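Local coordinates for protein CAS6A (Thermus thermophilus, PDB 4C97) that probably cleaves CRISPR RNA precursors as a Cas6-family endoribonuclease, a processing step in antiviral defence, at residues F132-K135 with G136-Y139; V141-P144 with R145-L148; V167-A170 with L171-T175. The protein carries 1 engineered substitution. One frame throughout, in Å; residues are numbered along the deposited sequence.

Contact 1. Residues F132-K135 with G136-Y139; sequences FRRK and GVHY
R134 and Y139 carry this contact: the arginine reaches along the tyrosine from its CB and ends flat over one face of the ring. From CB, CG is set between the backbone N and the carbonyl carbon (chi1 71°). CG meets Y139 CB at 3.7 Å and also touches CG2 of V137; CD passes above the start of the ring, and NE lies 3.7 Å from Y139 CG. A bend at chi3 then brings the guanidinium flat onto the ring, with planes 8° apart; NH2 lies 3.8 Å from Y139 CE2, and NH1 is nearest CE1. CZ stands 3.8 Å from the ring centroid, only 5° off the normal, which is textbook cation-pi stacking. The backbone beneath is a tight beta hairpin, closed by a type I' turn from R134 to V137. R134 N gives V137 O a nearly straight bond of 2.7 Å, and V137 N returns a bond to R134 O. Further along, F132 and Y139 exchange two bonds as a hydrogen-bonded antiparallel pair. The phenol OH of Y139 is taken by E143. On the other face of the hairpin, the extended chain of R133 carries its guanidinium forward to the turn, where G136 CA lies over one face near the rim, 3.5 Å from R133 NH2, while H138 directs ND1 to T193.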
ATOM      1  N   PHE A 132      -0.818  -6.352  11.837  1.00 10.45           N
ATOM      2  CA  PHE A 132      -1.541  -5.299  12.554  1.00 12.63           C
ATOM      3  C   PHE A 132      -1.059  -5.244  13.971  1.00 11.25           C
ATOM      4  O   PHE A 132      -0.580  -6.222  14.513  1.00 14.76           O
ATOM      5  CB  PHE A 132      -3.062  -5.601  12.525  1.00 12.29           C
ATOM      6  CG  PHE A 132      -3.564  -5.813  11.151  1.00 10.26           C
ATOM      7  CD1 PHE A 132      -3.969  -4.737  10.382  1.00 12.16           C
ATOM      8  CD2 PHE A 132      -3.524  -7.075  10.573  1.00 10.04           C
ATOM      9  CE1 PHE A 132      -4.367  -4.923   9.089  1.00  9.71           C
ATOM     10  CE2 PHE A 132      -3.920  -7.268   9.300  1.00 10.31           C
ATOM     11  CZ  PHE A 132      -4.338  -6.180   8.531  1.00  8.87           C
ATOM     12  N   ARG A 133      -1.132  -4.065  14.574  1.00 16.80           N
ATOM     13  CA  ARG A 133      -0.730  -3.936  15.962  1.00 26.25           C
ATOM     14  C   ARG A 133      -1.958  -4.156  16.827  1.00 23.59           C
ATOM     15  O   ARG A 133      -2.967  -3.498  16.641  1.00 28.26           O
ATOM     16  CB  ARG A 133      -0.120  -2.564  16.236  1.00 33.53           C
ATOM     17  CG  ARG A 133       0.460  -2.437  17.646  1.00 55.53           C
ATOM     18  CD  ARG A 133       1.246  -1.141  17.814  1.00 62.88           C
ATOM     19  NE  ARG A 133       1.769  -0.959  19.171  1.00 59.23           N
ATOM     20  CZ  ARG A 133       2.756  -1.677  19.707  1.00 63.20           C
ATOM     21  NH1 ARG A 133       3.328  -2.659  19.017  1.00 62.16           N
ATOM     22  NH2 ARG A 133       3.161  -1.417  20.947  1.00 60.30           N
ATOM     23  N   ARG A 134      -1.876  -5.099  17.754  1.00 21.09           N
ATOM     24  CA  ARG A 134      -2.946  -5.298  18.712  1.00 32.91           C
ATOM     25  C   ARG A 134      -2.325  -5.550  20.072  1.00 41.73           C
ATOM     26  O   ARG A 134      -1.540  -6.480  20.246  1.00 47.09           O
ATOM     27  CB  ARG A 134      -3.861  -6.453  18.274  1.00 44.29           C
ATOM     28  CG  ARG A 134      -3.239  -7.857  18.386  1.00 58.36           C
ATOM     29  CD  ARG A 134      -4.262  -8.969  18.402  1.00 57.03           C
ATOM     30  NE  ARG A 134      -5.419  -8.662  17.570  1.00 45.08           N
ATOM     31  CZ  ARG A 134      -6.534  -9.385  17.560  1.00 50.50           C
ATOM     32  NH1 ARG A 134      -6.655 -10.441  18.363  1.00 49.92           N
ATOM     33  NH2 ARG A 134      -7.530  -9.031  16.766  1.00 48.02           N
ATOM     34  N   LYS A 135      -2.618  -4.675  21.026  1.00 38.98           N
ATOM     35  CA  LYS A 135      -2.216  -4.905  22.397  1.00 34.98           C
ATOM     36  C   LYS A 135      -0.710  -5.097  22.530  1.00 42.02           C
ATOM     37  O   LYS A 135      -0.251  -6.021  23.193  1.00 50.35           O
ATOM     38  CB  LYS A 135      -2.955  -6.127  22.921  1.00 45.31           C
ATOM     39  CG  LYS A 135      -4.405  -6.181  22.459  1.00 55.20           C
ATOM     40  CD  LYS A 135      -5.056  -7.491  22.858  1.00 65.62           C
ATOM     41  CE  LYS A 135      -6.296  -7.274  23.713  1.00 66.69           C
ATOM     42  NZ  LYS A 135      -7.537  -7.472  22.926  1.00 68.91           N
ATOM     43  N   GLY A 136       0.048  -4.222  21.883  1.00 28.22           N
ATOM     44  CA  GLY A 136       1.492  -4.273  21.940  1.00 32.12           C
ATOM     45  C   GLY A 136       2.097  -5.518  21.340  1.00 33.57           C
ATOM     46  O   GLY A 136       3.270  -5.807  21.577  1.00 47.18           O
ATOM     47  N   VAL A 137       1.311  -6.258  20.560  1.00 29.75           N
ATOM     48  CA  VAL A 137       1.883  -7.329  19.767  1.00 21.38           C
ATOM     49  C   VAL A 137       1.411  -7.181  18.326  1.00 22.85           C
ATOM     50  O   VAL A 137       0.376  -6.574  18.041  1.00 26.31           O
ATOM     51  CB  VAL A 137       1.585  -8.749  20.322  1.00 34.14           C
ATOM     52  CG1 VAL A 137       1.819  -8.799  21.836  1.00 37.04           C
ATOM     53  CG2 VAL A 137       0.186  -9.221  19.959  1.00 37.49           C
ATOM     54  N   HIS A 138       2.206  -7.722  17.427  1.00 17.57           N
ATOM     55  CA  HIS A 138       1.831  -7.757  16.026  1.00 15.36           C
ATOM     56  C   HIS A 138       1.025  -9.019  15.755  1.00 15.14           C
ATOM     57  O   HIS A 138       1.328 -10.076  16.279  1.00 19.70           O
ATOM     58  CB  HIS A 138       3.076  -7.704  15.165  1.00 16.60           C
ATOM     59  CG  HIS A 138       3.719  -6.352  15.145  1.00 19.27           C
ATOM     60  ND1 HIS A 138       5.079  -6.173  15.203  1.00 20.87           N
ATOM     61  CD2 HIS A 138       3.170  -5.117  15.051  1.00 25.04           C
ATOM     62  CE1 HIS A 138       5.346  -4.874  15.167  1.00 19.35           C
ATOM     63  NE2 HIS A 138       4.211  -4.220  15.058  1.00 25.77           N
ATOM     64  N   TYR A 139      -0.003  -8.876  14.919  1.00 11.12           N
ATOM     65  CA  TYR A 139      -0.982  -9.945  14.654  1.00 12.50           C
ATOM     66  C   TYR A 139      -1.113 -10.072  13.146  1.00 11.51           C
ATOM     67  O   TYR A 139      -1.361  -9.064  12.455  1.00 11.02           O
ATOM     68  CB  TYR A 139      -2.321  -9.552  15.264  1.00 10.99           C
ATOM     69  CG  TYR A 139      -3.485 -10.508  15.064  1.00 10.79           C
ATOM     70  CD1 TYR A 139      -3.579 -11.675  15.776  1.00 11.87           C
ATOM     71  CD2 TYR A 139      -4.530 -10.183  14.218  1.00 10.46           C
ATOM     72  CE1 TYR A 139      -4.663 -12.512  15.624  1.00 12.15           C
ATOM     73  CE2 TYR A 139      -5.640 -11.012  14.086  1.00 10.42           C
ATOM     74  CZ  TYR A 139      -5.687 -12.181  14.773  1.00 11.32           C
ATOM     75  OH  TYR A 139      -6.794 -13.006  14.623  1.00 11.56           O
TER

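Contact 2. Residues V141-P144 with R145-L148; sequences VPEP and RLVL
E143 occupies the N-cap position of helix 144-158, and its carboxylate reaches forward to R145 in the first turn. The backbone leading in is an inverse gamma turn centred on P142, in which E143 N bonds V141 O at 2.8 Å. E143 has CG anti to its carbonyl carbon and is extended beyond it, while R145 leaves its backbone with CG between N and the carbonyl carbon (chi1 63°) and then runs straight to NE. The two chains consequently run alongside each other in the same direction. Their salt bridge joins OE1 of E143 to NE of R145 at 2.8 Å, but the N-H angle of 117° makes the hydrogen bond weak, and the carboxylate and guanidinium planes are turned 56° apart. The other carboxylate oxygen accepts from the hydroxyl of Y139. L146 lays its CD1 against the E143 chain, 3.8 Å from OE1. On the buried flank, V147 points CG2 back at P142, meeting its CB at 4.0 Å; F126 borders both residues. E143 O takes a nearly straight bond from V147 N and a weak one from L146 N. One residue on, L148 sets its CB and CG against the P144 carbonyl, with CG 3.3 Å from P144 O.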
ATOM      1  N   VAL A 141      -3.174 -12.009  11.107  1.00  9.44           N
ATOM      2  CA  VAL A 141      -4.366 -12.543  10.431  1.00  9.22           C
ATOM      3  C   VAL A 141      -5.164 -11.420   9.759  1.00  9.64           C
ATOM      4  O   VAL A 141      -5.553 -10.470  10.405  1.00  9.67           O
ATOM      5  CB  VAL A 141      -5.282 -13.288  11.403  1.00 11.50           C
ATOM      6  CG1 VAL A 141      -6.489 -13.916  10.666  1.00 13.11           C
ATOM      7  CG2 VAL A 141      -4.501 -14.336  12.136  1.00 10.96           C
ATOM      8  N   PRO A 142      -5.416 -11.546   8.456  1.00  9.27           N
ATOM      9  CA  PRO A 142      -6.083 -10.470   7.708  1.00  9.37           C
ATOM     10  C   PRO A 142      -7.611 -10.447   7.881  1.00 10.09           C
ATOM     11  O   PRO A 142      -8.388 -10.589   6.923  1.00 10.94           O
ATOM     12  CB  PRO A 142      -5.634 -10.734   6.280  1.00 10.08           C
ATOM     13  CG  PRO A 142      -5.495 -12.216   6.207  1.00 11.75           C
ATOM     14  CD  PRO A 142      -4.997 -12.651   7.574  1.00 11.99           C
ATOM     15  N   GLU A 143      -8.029 -10.227   9.118  1.00 10.41           N
ATOM     16  CA  GLU A 143      -9.438 -10.148   9.465  1.00  9.35           C
ATOM     17  C   GLU A 143     -10.070  -8.977   8.720  1.00  9.24           C
ATOM     18  O   GLU A 143      -9.438  -7.920   8.603  1.00  9.12           O
ATOM     19  CB  GLU A 143      -9.629  -9.909  10.961  1.00  9.81           C
ATOM     20  CG  GLU A 143      -9.038 -10.973  11.867  1.00 10.01           C
ATOM     21  CD  GLU A 143      -9.275 -10.692  13.351  1.00 10.59           C
ATOM     22  OE1 GLU A 143      -9.887  -9.660  13.690  1.00 10.87           O
ATOM     23  OE2 GLU A 143      -8.831 -11.492  14.197  1.00 10.85           O
ATOM     24  N   PRO A 144     -11.328  -9.134   8.266  1.00 11.34           N
ATOM     25  CA  PRO A 144     -11.971  -7.980   7.610  1.00 10.67           C
ATOM     26  C   PRO A 144     -11.881  -6.668   8.412  1.00 10.29           C
ATOM     27  O   PRO A 144     -11.552  -5.614   7.848  1.00  9.73           O
ATOM     28  CB  PRO A 144     -13.432  -8.421   7.460  1.00 11.12           C
ATOM     29  CG  PRO A 144     -13.372  -9.941   7.407  1.00 11.90           C
ATOM     30  CD  PRO A 144     -12.186 -10.343   8.255  1.00 12.14           C
ATOM     31  N   ARG A 145     -12.177  -6.701   9.711  1.00 10.76           N
ATOM     32  CA  ARG A 145     -12.224  -5.442  10.457  1.00 12.11           C
ATOM     33  C   ARG A 145     -10.842  -4.758  10.504  1.00 12.81           C
ATOM     34  O   ARG A 145     -10.726  -3.517  10.440  1.00 14.69           O
ATOM     35  CB  ARG A 145     -12.775  -5.669  11.857  1.00 13.48           C
ATOM     36  CG  ARG A 145     -11.911  -6.565  12.668  1.00 16.64           C
ATOM     37  CD  ARG A 145     -12.546  -6.922  13.989  1.00 32.23           C
ATOM     38  NE  ARG A 145     -11.568  -7.675  14.773  1.00 49.95           N
ATOM     39  CZ  ARG A 145     -10.652  -7.130  15.575  1.00 56.30           C
ATOM     40  NH1 ARG A 145     -10.578  -5.810  15.755  1.00 58.44           N
ATOM     41  NH2 ARG A 145      -9.802  -7.919  16.212  1.00 46.76           N
ATOM     42  N   LEU A 146      -9.794  -5.572  10.558  1.00 10.45           N
ATOM     43  CA  LEU A 146      -8.435  -5.039  10.630  1.00 10.33           C
ATOM     44  C   LEU A 146      -7.990  -4.416   9.292  1.00  9.67           C
ATOM     45  O   LEU A 146      -7.468  -3.281   9.260  1.00 10.80           O
ATOM     46  CB  LEU A 146      -7.454  -6.122  11.058  1.00 11.02           C
ATOM     47  CG  LEU A 146      -7.632  -6.622  12.491  1.00 11.94           C
ATOM     48  CD1 LEU A 146      -6.678  -7.728  12.816  1.00 13.48           C
ATOM     49  CD2 LEU A 146      -7.472  -5.484  13.512  1.00 15.44           C
ATOM     50  N   VAL A 147      -8.157  -5.193   8.223  1.00  9.59           N
ATOM     51  CA  VAL A 147      -7.791  -4.777   6.879  1.00  9.23           C
ATOM     52  C   VAL A 147      -8.563  -3.523   6.482  1.00  8.99           C
ATOM     53  O   VAL A 147      -7.966  -2.464   6.059  1.00  9.08           O
ATOM     54  CB  VAL A 147      -8.072  -5.940   5.865  1.00  9.46           C
ATOM     55  CG1 VAL A 147      -7.949  -5.466   4.408  1.00  9.76           C
ATOM     56  CG2 VAL A 147      -7.140  -7.084   6.132  1.00 10.07           C
ATOM     57  N   LEU A 148      -9.882  -3.610   6.626  1.00  9.24           N
ATOM     58  CA  LEU A 148     -10.744  -2.525   6.172  1.00 10.55           C
ATOM     59  C   LEU A 148     -10.621  -1.292   7.055  1.00  9.54           C
ATOM     60  O   LEU A 148     -10.666  -0.171   6.512  1.00 10.22           O
ATOM     61  CB  LEU A 148     -12.182  -2.990   6.005  1.00  9.12           C
ATOM     62  CG  LEU A 148     -12.336  -4.106   4.970  1.00  9.12           C
ATOM     63  CD1 LEU A 148     -13.805  -4.458   4.904  1.00 11.93           C
ATOM     64  CD2 LEU A 148     -11.824  -3.754   3.570  1.00 11.92           C
TER

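Contact 3. Residues V167-A170 with L171-T175; sequences VREA and LLERT
With CG anti to the backbone N (chi1 -164°) and a bend at chi3, R174 folds its guanidinium back along the helix to A170, and NH1 comes within 3.5 Å of A170 CB. E169, likewise anti at chi1 but bent at chi2, brings its carboxylate to the same side. The charged ends do not touch directly: a water donates to E169 OE1 at 2.6 Å and accepts from R174 NH1 at 3.0 Å, sitting at the edge of the guanidinium in its plane. NE and NH2 of R174 are held by the carbonyl of P205 and the carboxylate of E211, so three polar partners fix the rotation of the group. This is the C-terminal end of helix 165-174, where a wider pi-type turn is superposed on the i to i+4 pattern. A170 O receives R174 N at 3.0 Å and also T175 N, a weak bond of 3.4 Å. T175 OG1 turns back to donate to L171 O at 2.7 Å. On the buried side V167 and L171 lie alongside each other, CG1 to CD1 3.8 Å, facing helix 209-225. Toward helix 144-158, R168 makes a salt bridge with E156, and its CG rests 4.0 Å from L172 CD1.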
ATOM      1  N   VAL A 167     -21.999   3.250   7.311  1.00 16.85           N
ATOM      2  CA  VAL A 167     -21.188   2.607   6.264  1.00 17.25           C
ATOM      3  C   VAL A 167     -19.944   1.979   6.878  1.00 15.90           C
ATOM      4  O   VAL A 167     -19.608   0.820   6.614  1.00 16.23           O
ATOM      5  CB  VAL A 167     -20.784   3.605   5.136  1.00 13.86           C
ATOM      6  CG1 VAL A 167     -19.758   2.980   4.178  1.00 13.25           C
ATOM      7  CG2 VAL A 167     -22.013   4.053   4.392  1.00 18.23           C
ATOM      8  N   ARG A 168     -19.270   2.746   7.727  1.00 15.51           N
ATOM      9  CA  ARG A 168     -18.149   2.223   8.505  1.00 14.18           C
ATOM     10  C   ARG A 168     -18.568   0.978   9.274  1.00 15.11           C
ATOM     11  O   ARG A 168     -17.878  -0.052   9.250  1.00 14.81           O
ATOM     12  CB  ARG A 168     -17.623   3.298   9.468  1.00 13.10           C
ATOM     13  CG  ARG A 168     -16.639   2.794  10.509  1.00 16.85           C
ATOM     14  CD  ARG A 168     -16.115   3.920  11.408  1.00 16.26           C
ATOM     15  NE  ARG A 168     -15.083   4.722  10.750  1.00 15.79           N
ATOM     16  CZ  ARG A 168     -13.769   4.571  10.931  1.00 11.10           C
ATOM     17  NH1 ARG A 168     -13.285   3.673  11.790  1.00 16.00           N
ATOM     18  NH2 ARG A 168     -12.930   5.353  10.279  1.00 15.95           N
ATOM     19  N   GLU A 169     -19.709   1.056   9.952  1.00 16.73           N
ATOM     20  CA  GLU A 169     -20.159  -0.054  10.778  1.00 13.67           C
ATOM     21  C   GLU A 169     -20.379  -1.298   9.921  1.00 18.57           C
ATOM     22  O   GLU A 169     -19.968  -2.410  10.290  1.00 16.54           O
ATOM     23  CB  GLU A 169     -21.449   0.330  11.532  1.00 15.03           C
ATOM     24  CG  GLU A 169     -21.798  -0.592  12.686  1.00 25.90           C
ATOM     25  CD  GLU A 169     -22.514  -1.862  12.254  1.00 31.22           C
ATOM     26  OE1 GLU A 169     -23.076  -1.912  11.137  1.00 35.15           O
ATOM     27  OE2 GLU A 169     -22.519  -2.825  13.052  1.00 30.70           O
ATOM     28  N   ALA A 170     -21.037  -1.115   8.777  1.00 17.66           N
ATOM     29  CA  ALA A 170     -21.209  -2.240   7.856  1.00 13.86           C
ATOM     30  C   ALA A 170     -19.872  -2.814   7.390  1.00 13.71           C
ATOM     31  O   ALA A 170     -19.663  -4.029   7.409  1.00 15.23           O
ATOM     32  CB  ALA A 170     -22.018  -1.816   6.675  1.00 16.12           C
ATOM     33  N   LEU A 171     -18.969  -1.942   6.964  1.00 12.98           N
ATOM     34  CA  LEU A 171     -17.700  -2.417   6.425  1.00 12.15           C
ATOM     35  C   LEU A 171     -16.925  -3.201   7.475  1.00 15.42           C
ATOM     36  O   LEU A 171     -16.412  -4.288   7.195  1.00 16.88           O
ATOM     37  CB  LEU A 171     -16.848  -1.253   5.934  1.00 11.96           C
ATOM     38  CG  LEU A 171     -17.355  -0.557   4.676  1.00 13.96           C
ATOM     39  CD1 LEU A 171     -16.680   0.776   4.521  1.00 14.34           C
ATOM     40  CD2 LEU A 171     -17.152  -1.440   3.427  1.00 18.96           C
ATOM     41  N   LEU A 172     -16.845  -2.658   8.688  1.00 14.49           N
ATOM     42  CA  LEU A 172     -15.990  -3.264   9.703  1.00 15.36           C
ATOM     43  C   LEU A 172     -16.631  -4.449  10.402  1.00 15.88           C
ATOM     44  O   LEU A 172     -15.952  -5.420  10.707  1.00 21.41           O
ATOM     45  CB  LEU A 172     -15.572  -2.230  10.740  1.00 18.06           C
ATOM     46  CG  LEU A 172     -14.778  -1.051  10.196  1.00 20.07           C
ATOM     47  CD1 LEU A 172     -14.154  -0.278  11.363  1.00 24.41           C
ATOM     48  CD2 LEU A 172     -13.730  -1.466   9.199  1.00 17.77           C
ATOM     49  N   GLU A 173     -17.938  -4.378  10.645  1.00 14.42           N
ATOM     50  CA  GLU A 173     -18.611  -5.387  11.458  1.00 17.82           C
ATOM     51  C   GLU A 173     -19.285  -6.486  10.648  1.00 21.64           C
ATOM     52  O   GLU A 173     -19.371  -7.617  11.113  1.00 16.72           O
ATOM     53  CB  GLU A 173     -19.666  -4.741  12.370  1.00 22.43           C
ATOM     54  CG  GLU A 173     -19.081  -3.734  13.349  1.00 26.11           C
ATOM     55  CD  GLU A 173     -18.036  -4.364  14.266  1.00 34.33           C
ATOM     56  OE1 GLU A 173     -18.270  -5.491  14.759  1.00 37.39           O
ATOM     57  OE2 GLU A 173     -16.972  -3.749  14.478  1.00 28.04           O
ATOM     58  N   ARG A 174     -19.775  -6.169   9.457  1.00 16.12           N
ATOM     59  CA  ARG A 174     -20.575  -7.155   8.731  1.00 15.11           C
ATOM     60  C   ARG A 174     -19.786  -7.906   7.651  1.00 16.54           C
ATOM     61  O   ARG A 174     -20.145  -9.028   7.273  1.00 16.75           O
ATOM     62  CB  ARG A 174     -21.845  -6.516   8.164  1.00 15.21           C
ATOM     63  CG  ARG A 174     -22.873  -7.532   7.742  1.00 24.07           C
ATOM     64  CD  ARG A 174     -24.243  -6.909   7.466  1.00 23.38           C
ATOM     65  NE  ARG A 174     -24.295  -6.212   6.177  1.00 23.44           N
ATOM     66  CZ  ARG A 174     -24.490  -4.901   6.017  1.00 26.88           C
ATOM     67  NH1 ARG A 174     -24.639  -4.084   7.052  1.00 25.10           N
ATOM     68  NH2 ARG A 174     -24.532  -4.398   4.798  1.00 22.75           N
ATOM     69  N   THR A 175     -18.710  -7.304   7.161  1.00 13.26           N
ATOM     70  CA  THR A 175     -17.925  -7.947   6.109  1.00 12.34           C
ATOM     71  C   THR A 175     -17.391  -9.271   6.602  1.00 12.10           C
ATOM     72  O   THR A 175     -16.894  -9.372   7.731  1.00 15.21           O
ATOM     73  CB  THR A 175     -16.770  -7.065   5.604  1.00 11.90           C
ATOM     74  OG1 THR A 175     -17.289  -5.817   5.162  1.00 14.57           O
ATOM     75  CG2 THR A 175     -16.032  -7.720   4.424  1.00 13.67           C
TER
HETATM   76  O   HOH W   1     -24.264  -3.920  10.002  1.00 25.40           O

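How the contacts relate
The three contacts follow in series along the chain, none nesting in or crossing another. Contact 1 closes the hairpin of strands 129-134 and 137-139; contact 2 turns the chain from that hairpin into helix 144-158; contact 3 lies within the next helix, 165-174, and spans its end. Contacts 1 and 2 have centres about 12 Å apart and touch directly: Y139 CD2 packs on L146 CD1 at 3.6 Å, and F132 CE1 approaches L146 O at 3.5 Å. Contact 2 also meets contact 3, through R145 CB against L172 O at 3.4 Å. Contacts 1 and 3 stay apart, nearest atoms about 10 Å, so helix 144-158 bridges hairpin and helix 165-174.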